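Local coordinates for MHC class I antigen (Ctenopharyngodon idella, PDB 5H5Z), which probably presents peptides to T cells at the cell surface, as the heavy chain of a class I complex with beta-2-microglobulin, at residues Met26-Gln31 / Asp173-Lys178; Ile208-Asn213 / Glu219-Gly224; Gln215-Asp220 / Asn250-Val255; Glu225-Pro228 / Phe234-Met237. All blocks are in the same frame, centred on the assembly; numbering follows the deposited sequence.

Contact 1: residues Met26-Gln31 / Asp173-Lys178; sequences MVDDGQ and DTLERK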
loop_
_atom_site.group_PDB
_atom_site.type_symbol
_atom_site.label_atom_id
_atom_site.label_comp_id
_atom_site.label_asym_id
_atom_site.label_seq_id
_atom_site.Cartn_x
_atom_site.Cartn_y
_atom_site.Cartn_z
ATOM N N MET A 26 -10.129 -3.946 -1.867
ATOM C CA MET A 26 -9.641 -2.770 -2.577
ATOM C C MET A 26 -10.182 -2.708 -3.999
ATOM O O MET A 26 -10.286 -3.733 -4.678
ATOM C CB MET A 26 -8.108 -2.794 -2.639
ATOM C CG MET A 26 -7.407 -2.650 -1.298
ATOM S SD MET A 26 -5.652 -3.012 -1.455
ATOM C CE MET A 26 -5.660 -4.804 -1.437
ATOM N N VAL A 27 -10.527 -1.501 -4.443
ATOM C CA VAL A 27 -10.737 -1.240 -5.858
ATOM C C VAL A 27 -9.649 -0.268 -6.298
ATOM O O VAL A 27 -9.462 0.778 -5.665
ATOM C CB VAL A 27 -12.159 -0.704 -6.138
ATOM C CG1 VAL A 27 -12.318 -0.237 -7.585
ATOM C CG2 VAL A 27 -13.168 -1.794 -5.837
ATOM N N ASP A 28 -8.923 -0.636 -7.355
ATOM C CA ASP A 28 -7.764 0.136 -7.840
ATOM C C ASP A 28 -6.768 0.401 -6.711
ATOM O O ASP A 28 -6.195 1.496 -6.597
ATOM C CB ASP A 28 -8.222 1.446 -8.519
ATOM C CG ASP A 28 -9.067 1.198 -9.768
ATOM O OD1 ASP A 28 -9.296 0.023 -10.132
ATOM O OD2 ASP A 28 -9.505 2.186 -10.391
ATOM N N ASP A 29 -6.587 -0.621 -5.872
ATOM C CA ASP A 29 -5.644 -0.603 -4.746
ATOM C C ASP A 29 -5.985 0.406 -3.651
ATOM O O ASP A 29 -5.154 0.709 -2.789
ATOM C CB ASP A 29 -4.205 -0.449 -5.257
ATOM C CG ASP A 29 -3.832 -1.532 -6.251
ATOM O OD1 ASP A 29 -3.886 -2.721 -5.877
ATOM O OD2 ASP A 29 -3.500 -1.203 -7.407
ATOM N N GLY A 30 -7.222 0.897 -3.673
ATOM C CA GLY A 30 -7.747 1.756 -2.622
ATOM C C GLY A 30 -8.769 0.989 -1.806
ATOM O O GLY A 30 -9.718 0.423 -2.360
ATOM N N GLN A 31 -8.579 0.966 -0.489
ATOM C CA GLN A 31 -9.422 0.160 0.392
ATOM C C GLN A 31 -10.866 0.655 0.422
ATOM O O GLN A 31 -11.105 1.847 0.592
ATOM C CB GLN A 31 -8.875 0.142 1.822
ATOM C CG GLN A 31 -9.854 -0.501 2.796
ATOM C CD GLN A 31 -9.470 -0.368 4.256
ATOM O OE1 GLN A 31 -9.723 -1.277 5.051
ATOM N NE2 GLN A 31 -8.886 0.767 4.628
ATOM N N ASP A 173 -16.608 8.804 -10.390
ATOM C CA ASP A 173 -15.966 10.112 -10.320
ATOM C C ASP A 173 -14.656 10.068 -9.514
ATOM O O ASP A 173 -13.673 10.717 -9.871
ATOM C CB ASP A 173 -16.940 11.160 -9.770
ATOM C CG ASP A 173 -18.188 11.328 -10.642
ATOM O OD1 ASP A 173 -18.078 11.369 -11.896
ATOM O OD2 ASP A 173 -19.292 11.426 -10.063
ATOM N N THR A 174 -14.637 9.270 -8.450
ATOM C CA THR A 174 -13.440 9.112 -7.631
ATOM C C THR A 174 -12.391 8.256 -8.335
ATOM O O THR A 174 -11.213 8.606 -8.366
ATOM C CB THR A 174 -13.775 8.486 -6.264
ATOM O OG1 THR A 174 -14.874 9.192 -5.674
ATOM C CG2 THR A 174 -12.568 8.551 -5.331
ATOM N N LEU A 175 -12.833 7.139 -8.906
ATOM C CA LEU A 175 -11.935 6.171 -9.538
ATOM C C LEU A 175 -11.326 6.671 -10.847
ATOM O O LEU A 175 -10.196 6.306 -11.185
ATOM C CB LEU A 175 -12.655 4.830 -9.734
ATOM C CG LEU A 175 -13.005 4.102 -8.430
ATOM C CD1 LEU A 175 -13.896 2.904 -8.698
ATOM C CD2 LEU A 175 -11.746 3.684 -7.674
ATOM N N GLU A 176 -12.070 7.509 -11.569
ATOM C CA GLU A 176 -11.601 8.084 -12.835
ATOM C C GLU A 176 -10.979 9.474 -12.677
ATOM O O GLU A 176 -10.708 10.151 -13.678
ATOM C CB GLU A 176 -12.747 8.168 -13.852
ATOM C CG GLU A 176 -13.241 6.836 -14.400
ATOM C CD GLU A 176 -14.160 7.004 -15.602
ATOM O OE1 GLU A 176 -14.271 6.049 -16.401
ATOM O OE2 GLU A 176 -14.772 8.084 -15.756
ATOM N N ARG A 177 -10.758 9.906 -11.436
ATOM C CA ARG A 177 -10.252 11.262 -11.200
ATOM C C ARG A 177 -8.825 11.433 -11.732
ATOM O O ARG A 177 -8.027 10.488 -11.726
ATOM C CB ARG A 177 -10.340 11.642 -9.716
ATOM C CG ARG A 177 -9.199 11.119 -8.848
ATOM C CD ARG A 177 -9.503 11.341 -7.377
ATOM N NE ARG A 177 -8.410 10.921 -6.508
ATOM C CZ ARG A 177 -8.268 9.694 -6.010
ATOM N NH1 ARG A 177 -9.142 8.740 -6.304
ATOM N NH2 ARG A 177 -7.240 9.419 -5.218
ATOM N N LYS A 178 -8.544 12.635 -12.224
ATOM C CA LYS A 178 -7.212 13.029 -12.670
ATOM C C LYS A 178 -6.892 14.305 -11.916
ATOM O O LYS A 178 -7.474 15.360 -12.197
ATOM C CB LYS A 178 -7.184 13.290 -14.184
ATOM C CG LYS A 178 -7.765 12.181 -15.055
ATOM C CD LYS A 178 -6.851 10.969 -15.112
ATOM C CE LYS A 178 -7.371 9.922 -16.086
ATOM N NZ LYS A 178 -8.474 9.109 -15.504
HETATM O O HOH W 1 -8.508 4.585 -9.948
#

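Contact 2: residues Ile208-Asn213 / Glu219-Gly224; sequences ITWQKN and EDVDLG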
loop_
_atom_site.group_PDB
_atom_site.type_symbol
_atom_site.label_atom_id
_atom_site.label_comp_id
_atom_site.label_asym_id
_atom_site.label_seq_id
_atom_site.Cartn_x
_atom_site.Cartn_y
_atom_site.Cartn_z
ATOM N N ILE A 208 9.340 12.753 -13.487
ATOM C CA ILE A 208 10.084 13.924 -13.039
ATOM C C ILE A 208 11.437 13.894 -13.723
ATOM O O ILE A 208 12.148 12.893 -13.657
ATOM C CB ILE A 208 10.268 13.952 -11.505
ATOM C CG1 ILE A 208 8.915 13.863 -10.800
ATOM C CG2 ILE A 208 11.023 15.205 -11.073
ATOM C CD1 ILE A 208 8.990 13.752 -9.293
ATOM N N THR A 209 11.779 14.986 -14.399
ATOM C CA THR A 209 13.061 15.079 -15.082
ATOM C C THR A 209 13.723 16.413 -14.799
ATOM O O THR A 209 13.072 17.374 -14.386
ATOM C CB THR A 209 12.924 14.923 -16.611
ATOM O OG1 THR A 209 12.028 15.919 -17.114
ATOM C CG2 THR A 209 12.410 13.537 -16.988
ATOM N N TRP A 210 15.013 16.470 -15.080
ATOM C CA TRP A 210 15.780 17.692 -14.948
ATOM C C TRP A 210 16.300 18.094 -16.313
ATOM O O TRP A 210 16.619 17.251 -17.136
ATOM C CB TRP A 210 16.949 17.491 -13.990
ATOM C CG TRP A 210 16.543 17.275 -12.580
ATOM C CD1 TRP A 210 16.357 16.082 -11.962
ATOM C CD2 TRP A 210 16.281 18.278 -11.600
ATOM N NE1 TRP A 210 15.992 16.275 -10.663
ATOM C CE2 TRP A 210 15.940 17.617 -10.412
ATOM C CE3 TRP A 210 16.306 19.673 -11.611
ATOM C CZ2 TRP A 210 15.622 18.296 -9.251
ATOM C CZ3 TRP A 210 15.994 20.344 -10.458
ATOM C CH2 TRP A 210 15.656 19.658 -9.292
ATOM N N GLN A 211 16.360 19.394 -16.554
ATOM C CA GLN A 211 16.915 19.898 -17.793
ATOM C C GLN A 211 18.000 20.929 -17.508
ATOM O O GLN A 211 17.907 21.702 -16.564
ATOM C CB GLN A 211 15.821 20.496 -18.680
ATOM C CG GLN A 211 14.987 19.453 -19.404
ATOM C CD GLN A 211 14.340 19.985 -20.668
ATOM O OE1 GLN A 211 13.935 21.141 -20.733
ATOM N NE2 GLN A 211 14.240 19.138 -21.679
ATOM N N LYS A 212 19.044 20.901 -18.323
ATOM C CA LYS A 212 20.076 21.914 -18.261
ATOM C C LYS A 212 20.038 22.680 -19.572
ATOM O O LYS A 212 20.240 22.113 -20.634
ATOM C CB LYS A 212 21.439 21.252 -18.069
ATOM C CG LYS A 212 22.603 22.215 -17.926
ATOM C CD LYS A 212 23.906 21.453 -17.762
ATOM C CE LYS A 212 25.111 22.373 -17.851
ATOM N NZ LYS A 212 26.381 21.598 -17.919
ATOM N N ASN A 213 19.777 23.976 -19.495
ATOM C CA ASN A 213 19.784 24.801 -20.687
ATOM C C ASN A 213 18.848 24.245 -21.755
ATOM O O ASN A 213 19.170 24.260 -22.937
ATOM C CB ASN A 213 21.210 24.922 -21.228
ATOM C CG ASN A 213 22.162 25.511 -20.209
ATOM O OD1 ASN A 213 21.798 26.415 -19.465
ATOM N ND2 ASN A 213 23.386 24.997 -20.170
ATOM N N GLU A 219 22.693 13.399 -15.352
ATOM C CA GLU A 219 23.824 13.259 -14.430
ATOM C C GLU A 219 23.541 13.950 -13.095
ATOM O O GLU A 219 22.949 15.033 -13.065
ATOM C CB GLU A 219 25.105 13.816 -15.062
ATOM C CG GLU A 219 25.457 13.189 -16.408
ATOM C CD GLU A 219 26.667 13.826 -17.068
ATOM O OE1 GLU A 219 26.972 15.007 -16.782
ATOM O OE2 GLU A 219 27.315 13.140 -17.887
ATOM N N ASP A 220 23.966 13.313 -12.002
ATOM C CA ASP A 220 23.789 13.826 -10.630
ATOM C C ASP A 220 22.321 13.916 -10.198
ATOM O O ASP A 220 21.948 14.765 -9.379
ATOM C CB ASP A 220 24.494 15.178 -10.447
ATOM C CG ASP A 220 25.988 15.095 -10.686
ATOM O OD1 ASP A 220 26.650 14.266 -10.030
ATOM O OD2 ASP A 220 26.501 15.867 -11.523
ATOM N N VAL A 221 21.504 13.026 -10.757
ATOM C CA VAL A 221 20.074 12.969 -10.473
ATOM C C VAL A 221 19.764 11.754 -9.603
ATOM O O VAL A 221 20.250 10.649 -9.864
ATOM C CB VAL A 221 19.245 12.924 -11.781
ATOM C CG1 VAL A 221 17.766 12.684 -11.497
ATOM C CG2 VAL A 221 19.440 14.208 -12.580
ATOM N N ASP A 222 18.968 11.976 -8.562
ATOM C CA ASP A 222 18.497 10.902 -7.687
ATOM C C ASP A 222 16.968 10.918 -7.621
ATOM O O ASP A 222 16.379 11.734 -6.912
ATOM C CB ASP A 222 19.113 11.053 -6.290
ATOM C CG ASP A 222 18.647 9.983 -5.313
ATOM O OD1 ASP A 222 18.217 8.893 -5.753
ATOM O OD2 ASP A 222 18.720 10.235 -4.091
ATOM N N LEU A 223 16.336 10.012 -8.365
ATOM C CA LEU A 223 14.879 9.909 -8.392
ATOM C C LEU A 223 14.355 9.090 -7.210
ATOM O O LEU A 223 14.711 7.920 -7.042
ATOM C CB LEU A 223 14.407 9.299 -9.718
ATOM C CG LEU A 223 12.906 9.096 -9.948
ATOM C CD1 LEU A 223 12.159 10.422 -9.946
ATOM C CD2 LEU A 223 12.673 8.357 -11.256
ATOM N N GLY A 224 13.510 9.722 -6.398
ATOM C CA GLY A 224 12.906 9.073 -5.240
ATOM C C GLY A 224 11.826 8.080 -5.629
ATOM O O GLY A 224 11.388 8.033 -6.782
#

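Contact 3: residues Gln215-Asp220 / Asn250-Val255; sequences QDHDED and NRFSCV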
loop_
_atom_site.group_PDB
_atom_site.type_symbol
_atom_site.label_atom_id
_atom_site.label_comp_id
_atom_site.label_asym_id
_atom_site.label_seq_id
_atom_site.Cartn_x
_atom_site.Cartn_y
_atom_site.Cartn_z
ATOM N N GLN A 215 17.891 21.117 -22.250
ATOM C CA GLN A 215 18.145 19.750 -22.693
ATOM C C GLN A 215 18.091 18.812 -21.503
ATOM O O GLN A 215 18.388 19.209 -20.387
ATOM C CB GLN A 215 19.493 19.637 -23.398
ATOM C CG GLN A 215 19.624 20.500 -24.642
ATOM C CD GLN A 215 18.589 20.171 -25.699
ATOM O OE1 GLN A 215 17.901 21.056 -26.197
ATOM N NE2 GLN A 215 18.478 18.896 -26.047
ATOM N N ASP A 216 17.682 17.571 -21.734
ATOM C CA ASP A 216 17.518 16.637 -20.635
ATOM C C ASP A 216 18.859 16.399 -19.972
ATOM O O ASP A 216 19.861 16.190 -20.644
ATOM C CB ASP A 216 16.942 15.314 -21.133
ATOM C CG ASP A 216 15.440 15.380 -21.366
ATOM O OD1 ASP A 216 14.804 16.353 -20.911
ATOM O OD2 ASP A 216 14.902 14.454 -22.001
ATOM N N HIS A 217 18.865 16.430 -18.647
ATOM C CA HIS A 217 20.084 16.225 -17.885
ATOM C C HIS A 217 19.904 15.019 -16.978
ATOM O O HIS A 217 19.065 15.030 -16.087
ATOM C CB HIS A 217 20.351 17.472 -17.050
ATOM C CG HIS A 217 21.632 17.432 -16.282
ATOM N ND1 HIS A 217 22.846 17.737 -16.853
ATOM C CD2 HIS A 217 21.884 17.147 -14.986
ATOM C CE1 HIS A 217 23.794 17.629 -15.942
ATOM N NE2 HIS A 217 23.237 17.275 -14.800
ATOM N N ASP A 218 20.721 13.995 -17.180
ATOM C CA ASP A 218 20.586 12.754 -16.413
ATOM C C ASP A 218 21.736 12.477 -15.436
ATOM O O ASP A 218 21.742 11.451 -14.763
ATOM C CB ASP A 218 20.328 11.548 -17.343
ATOM C CG ASP A 218 21.389 11.381 -18.429
ATOM O OD1 ASP A 218 22.561 11.774 -18.222
ATOM O OD2 ASP A 218 21.044 10.836 -19.502
ATOM N N GLU A 219 22.693 13.399 -15.352
ATOM C CA GLU A 219 23.824 13.259 -14.430
ATOM C C GLU A 219 23.541 13.950 -13.095
ATOM O O GLU A 219 22.949 15.033 -13.065
ATOM C CB GLU A 219 25.105 13.816 -15.062
ATOM C CG GLU A 219 25.457 13.189 -16.408
ATOM C CD GLU A 219 26.667 13.826 -17.068
ATOM O OE1 GLU A 219 26.972 15.007 -16.782
ATOM O OE2 GLU A 219 27.315 13.140 -17.887
ATOM N N ASP A 220 23.966 13.313 -12.002
ATOM C CA ASP A 220 23.789 13.826 -10.630
ATOM C C ASP A 220 22.321 13.916 -10.198
ATOM O O ASP A 220 21.948 14.765 -9.379
ATOM C CB ASP A 220 24.494 15.178 -10.447
ATOM C CG ASP A 220 25.988 15.095 -10.686
ATOM O OD1 ASP A 220 26.650 14.266 -10.030
ATOM O OD2 ASP A 220 26.501 15.867 -11.523
ATOM N N ASN A 250 24.476 27.967 -15.416
ATOM C CA ASN A 250 23.540 27.363 -16.361
ATOM C C ASN A 250 22.082 27.580 -15.973
ATOM O O ASN A 250 21.788 28.080 -14.887
ATOM C CB ASN A 250 23.846 25.870 -16.529
ATOM C CG ASN A 250 25.310 25.612 -16.841
ATOM O OD1 ASN A 250 26.136 25.460 -15.937
ATOM N ND2 ASN A 250 25.642 25.575 -18.125
ATOM N N ARG A 251 21.171 27.214 -16.869
ATOM C CA ARG A 251 19.746 27.340 -16.604
ATOM C C ARG A 251 19.138 25.966 -16.368
ATOM O O ARG A 251 18.695 25.299 -17.306
ATOM C CB ARG A 251 19.041 28.065 -17.751
ATOM C CG ARG A 251 19.350 29.552 -17.831
ATOM C CD ARG A 251 18.655 30.210 -19.013
ATOM N NE ARG A 251 17.197 30.196 -18.880
ATOM C CZ ARG A 251 16.353 30.793 -19.722
ATOM N NH1 ARG A 251 15.045 30.716 -19.508
ATOM N NH2 ARG A 251 16.808 31.466 -20.774
ATOM N N PHE A 252 19.143 25.543 -15.113
ATOM C CA PHE A 252 18.547 24.277 -14.729
ATOM C C PHE A 252 17.065 24.453 -14.434
ATOM O O PHE A 252 16.632 25.503 -13.958
ATOM C CB PHE A 252 19.247 23.692 -13.502
ATOM C CG PHE A 252 20.555 23.015 -13.806
ATOM C CD1 PHE A 252 20.590 21.664 -14.155
ATOM C CD2 PHE A 252 21.756 23.717 -13.726
ATOM C CE1 PHE A 252 21.795 21.034 -14.429
ATOM C CE2 PHE A 252 22.966 23.090 -13.999
ATOM C CZ PHE A 252 22.985 21.749 -14.351
ATOM N N SER A 253 16.291 23.415 -14.720
ATOM C CA SER A 253 14.874 23.404 -14.394
ATOM C C SER A 253 14.421 21.976 -14.119
ATOM O O SER A 253 15.067 21.027 -14.562
ATOM C CB SER A 253 14.056 24.006 -15.541
ATOM O OG SER A 253 14.198 23.238 -16.725
ATOM N N CYS A 254 13.325 21.837 -13.377
ATOM C CA CYS A 254 12.667 20.550 -13.196
ATOM C C CYS A 254 11.414 20.516 -14.048
ATOM O O CYS A 254 10.698 21.515 -14.137
ATOM C CB CYS A 254 12.274 20.321 -11.735
ATOM S SG CYS A 254 11.366 18.775 -11.536
ATOM N N VAL A 255 11.154 19.369 -14.670
ATOM C CA VAL A 255 9.922 19.167 -15.427
ATOM C C VAL A 255 9.152 17.990 -14.829
ATOM O O VAL A 255 9.678 16.880 -14.727
ATOM C CB VAL A 255 10.188 18.941 -16.936
ATOM C CG1 VAL A 255 8.875 18.790 -17.697
ATOM C CG2 VAL A 255 11.003 20.089 -17.524
#

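Contact 4: residues Glu225-Pro228 / Phe234-Met237; sequences ELLP and FQRM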
loop_
_atom_site.group_PDB
_atom_site.type_symbol
_atom_site.label_atom_id
_atom_site.label_comp_id
_atom_site.label_asym_id
_atom_site.label_seq_id
_atom_site.Cartn_x
_atom_site.Cartn_y
_atom_site.Cartn_z
ATOM N N GLU A 225 11.401 7.276 -4.663
ATOM C CA GLU A 225 10.339 6.302 -4.895
ATOM C C GLU A 225 8.977 6.982 -4.891
ATOM O O GLU A 225 8.807 8.044 -4.288
ATOM C CB GLU A 225 10.377 5.201 -3.833
ATOM C CG GLU A 225 11.702 4.448 -3.772
ATOM C CD GLU A 225 11.813 3.515 -2.580
ATOM O OE1 GLU A 225 12.715 2.651 -2.593
ATOM O OE2 GLU A 225 11.008 3.638 -1.631
ATOM N N LEU A 226 8.017 6.363 -5.574
ATOM C CA LEU A 226 6.611 6.738 -5.457
ATOM C C LEU A 226 6.161 6.472 -4.025
ATOM O O LEU A 226 6.383 5.377 -3.494
ATOM C CB LEU A 226 5.753 5.933 -6.446
ATOM C CG LEU A 226 4.234 6.134 -6.445
ATOM C CD1 LEU A 226 3.840 7.534 -6.905
ATOM C CD2 LEU A 226 3.560 5.091 -7.324
ATOM N N LEU A 227 5.539 7.468 -3.401
ATOM C CA LEU A 227 5.111 7.343 -2.010
ATOM C C LEU A 227 3.650 7.713 -1.840
ATOM O O LEU A 227 3.170 8.638 -2.496
ATOM C CB LEU A 227 5.952 8.236 -1.099
ATOM C CG LEU A 227 7.448 7.967 -0.956
ATOM C CD1 LEU A 227 8.103 9.121 -0.214
ATOM C CD2 LEU A 227 7.716 6.647 -0.242
ATOM N N PRO A 228 2.941 7.003 -0.942
ATOM C CA PRO A 228 1.542 7.330 -0.707
ATOM C C PRO A 228 1.364 8.509 0.241
ATOM O O PRO A 228 2.089 8.639 1.236
ATOM C CB PRO A 228 0.997 6.058 -0.055
ATOM C CG PRO A 228 2.169 5.500 0.682
ATOM C CD PRO A 228 3.369 5.817 -0.170
ATOM N N PHE A 234 -0.793 10.673 -4.196
ATOM C CA PHE A 234 0.588 10.210 -4.191
ATOM C C PHE A 234 1.569 11.357 -4.260
ATOM O O PHE A 234 1.192 12.486 -4.596
ATOM C CB PHE A 234 0.816 9.273 -5.369
ATOM C CG PHE A 234 0.088 7.978 -5.235
ATOM C CD1 PHE A 234 -1.210 7.835 -5.726
ATOM C CD2 PHE A 234 0.684 6.911 -4.578
ATOM C CE1 PHE A 234 -1.893 6.634 -5.587
ATOM C CE2 PHE A 234 0.005 5.706 -4.428
ATOM C CZ PHE A 234 -1.283 5.568 -4.933
ATOM N N GLN A 235 2.826 11.061 -3.936
ATOM C CA GLN A 235 3.901 12.035 -4.106
ATOM C C GLN A 235 5.169 11.343 -4.586
ATOM O O GLN A 235 5.305 10.123 -4.467
ATOM C CB GLN A 235 4.146 12.819 -2.811
ATOM C CG GLN A 235 4.694 12.014 -1.644
ATOM C CD GLN A 235 5.237 12.912 -0.553
ATOM O OE1 GLN A 235 6.437 13.171 -0.494
ATOM N NE2 GLN A 235 4.351 13.424 0.294
ATOM N N ARG A 236 6.080 12.133 -5.147
ATOM C CA ARG A 236 7.384 11.655 -5.601
ATOM C C ARG A 236 8.314 12.852 -5.725
ATOM O O ARG A 236 7.868 13.973 -5.989
ATOM C CB ARG A 236 7.269 10.938 -6.951
ATOM C CG ARG A 236 8.438 10.023 -7.267
ATOM C CD ARG A 236 8.162 9.121 -8.459
ATOM N NE ARG A 236 9.247 8.156 -8.633
ATOM C CZ ARG A 236 9.205 7.101 -9.441
ATOM N NH1 ARG A 236 8.122 6.851 -10.167
ATOM N NH2 ARG A 236 10.252 6.288 -9.518
ATOM N N MET A 237 9.605 12.618 -5.535
ATOM C CA MET A 237 10.579 13.684 -5.707
ATOM C C MET A 237 11.833 13.217 -6.430
ATOM O O MET A 237 12.137 12.024 -6.475
ATOM C CB MET A 237 10.934 14.323 -4.360
ATOM C CG MET A 237 11.816 13.468 -3.463
ATOM S SD MET A 237 11.829 14.142 -1.800
ATOM C CE MET A 237 13.452 13.620 -1.248
HETATM O O HOH W 2 10.042 10.358 -3.534
#

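Contact 1: residues Met26-Gln31 / Asp173-Lys178
L175 meets V27 and D28 where the end of the helical layer of the class I alpha1-alpha2 platform comes down beside a beta hairpin of its sheet. V27 to G30 form a type I' turn, joining strand 21-27 to strand 30-36, and both of its backbone bonds run between V27 and G30. L175 is the last helical residue before the chain leaves for the immunoglobulin domain. Its CB lies 4.2 Å from OD2 of D28. The chi1 of -67° sets L175 CG beside the backbone N and directs the branch at the turn. There the two methyls divide the work: CD1 packs 3.7 Å from CG1 of V27, while CD2 touches both that same V27 CG1, at 4.0 Å, and OD2 of D28, at 3.8 Å. The V27 and L175 side chains meet at about a right angle, and a single valine methyl, CG1, touches both leucine methyls. The polar link is indirect. One water donates to OD2 of D28 and to the carbonyl O of L175, joining turn and helix end. D28 is also held by the start of strand 3-13, OD2 by H3 ND1 and OD1 by the backbone N of S4, which should fix the rotation of the carboxylate. Beyond the helix, R177 folds back so that NH1 donates to the O of T174 at 2.9 Å, from above the carbonyl plane, and its guanidinium makes a cation-pi contact with Y202. The bridging water stands 2.6 Å from D28 OD2 and 2.7 Å from L175 O.

Contact 2: residues Ile208-Asn213 / Glu219-Gly224
W210 and V221 meet chiefly at one indole carbon: CD1 of W210 lies 3.7 Å from CG1 and equally 3.7 Å from CG2 of V221, so the valine straddles that corner of the five-membered ring. V221 CG1 also comes within 4.1 Å of W210 NE1. With chi1 at 173°, the valine has CG1 anti to the backbone N and CG2 beside it, and the fork formed by the two methyls opens on the indole. A second, looser apolar contact lies two residues along each strand, where CD1 of L223 reaches to 4.3 Å from CB of I208. The leucine CB does not aim at I208; the approach is made by the end of the side chain. The backbones stay well apart, with the CA atoms of W210 and V221 7.8 Å from each other, as are those of I208 and L223. The strands are too far apart to pair and belong to different layers of a sandwich: strand 207-212 belongs to one sheet of the C1-set immunoglobulin domain and strand 221-228 to the edge of the other. In the next shell, I208 and W210 both pack on C196 and C254, giving the disulfide-and-tryptophan core of immunoglobulin domains, while NE1 of W210 is hydrogen-bonded to OG of S238, which anchors the buried indole N-H. V221 also rests on S238 and L223 on R236, both from the neighbouring strand 234-240.

Contact 3: residues Gln215-Asp220 / Asn250-Val255
H217 and F252 are brought together by different chi1 settings. In H217 the ring carbon CG stands anti to the backbone N (chi1 -176°), which extends the imidazole toward strand 252-258. In F252, CG lies beside the backbone N instead (chi1 -79°), and although its CB is not aimed at H217, the far end of the phenyl ring swings across to it. One atom of F252 makes the approach: CE1 sits 3.9 Å above the imidazole plane, over the middle of the ring. Its distances to the H217 atoms are accordingly alike, 3.9 Å to CD2, 4.0 Å to NE2 and 4.1 Å to CG. Seen from the phenylalanine, CD2 of H217 lies in the plane of the phenyl ring, at its edge. With ring centroids 5.3 Å apart and planes at 89°, this is a T-shaped stack, phenyl edge on imidazole face. The opposite face of the imidazole is covered by the chain's own continuation, the backbone N of E219 lying 3.8 Å above it toward the rim. The imidazole is thus sandwiched between its own turn and the phenyl group. L240 touches both rings, and W247 meets F252 with its plane nearly parallel. The backbone of H217 bonds to W210 and that of S253 to Q211, so the two segments lie on either side of strand 207-212. Two residues beyond F252, C254 forms the disulfide with C196; the T-shaped pair lies near this disulfide-bearing strand of a C1-set immunoglobulin sandwich.

Contact 4: residues Glu225-Pro228 / Phe234-Met237
L227 and Q235 pair through both of their backbone polar groups. L227 N donates to Q235 O at 2.9 Å (165° at the hydrogen), and Q235 N donates to L227 O at 2.8 Å (164°). L227 O takes a further, weaker approach from CA of F234, a CA-H...O contact of 3.5 Å. One step toward the turn, P228 faces F234 as a non-hydrogen-bonded pair. On the other side the regular pairing lapses: a water donates to E225 O at 2.7 Å and accepts from M237 N at 3.1 Å, while the M237 backbone is bonded to that of G224, one residue before E225. The segments are the turn-proximal parts of an antiparallel hairpin, strands 221-228 and 234-240, at the edge of one sheet of the C1-set immunoglobulin sandwich. R236 runs extended past E225, its CG 3.6 Å from E225 O, and lays one face of its guanidinium over the backbone N of L226; its NE is spent on G224 O. L226, with CG anti to the backbone N at chi1 178°, sends CD1 to within 3.8 Å of CB of F234. The L227 and Q235 side chains share a face of the sheet, which is turned to beta-2-microglobulin. Q235 NE2 is hydrogen-bonded to N229 OD1 and to S12 O of beta-2-microglobulin. P228 O is bonded to OH of Y11 of beta-2-microglobulin, while E225 OE1 forms a salt bridge with K7 of that chain.

From the N terminus, contact 1 comes first, closing a loop of 141 residues that holds most of the peptide-binding platform and ending where the chain leaves it. The other three lie in the immunoglobulin domain. Contacts 2 and 3 interlock: 215-220 starts before contact 2 has closed, and E219 and D220 belong to both. Contact 3 then closes over 29 residues, and contact 4, a tight hairpin, lies wholly within that loop. Contact 2 joins the two sheets, and G224 bonds to R236 and M237 of contact 4 next along. Of the three, contact 4 lies closest to contact 1, their centres about 17 Å apart.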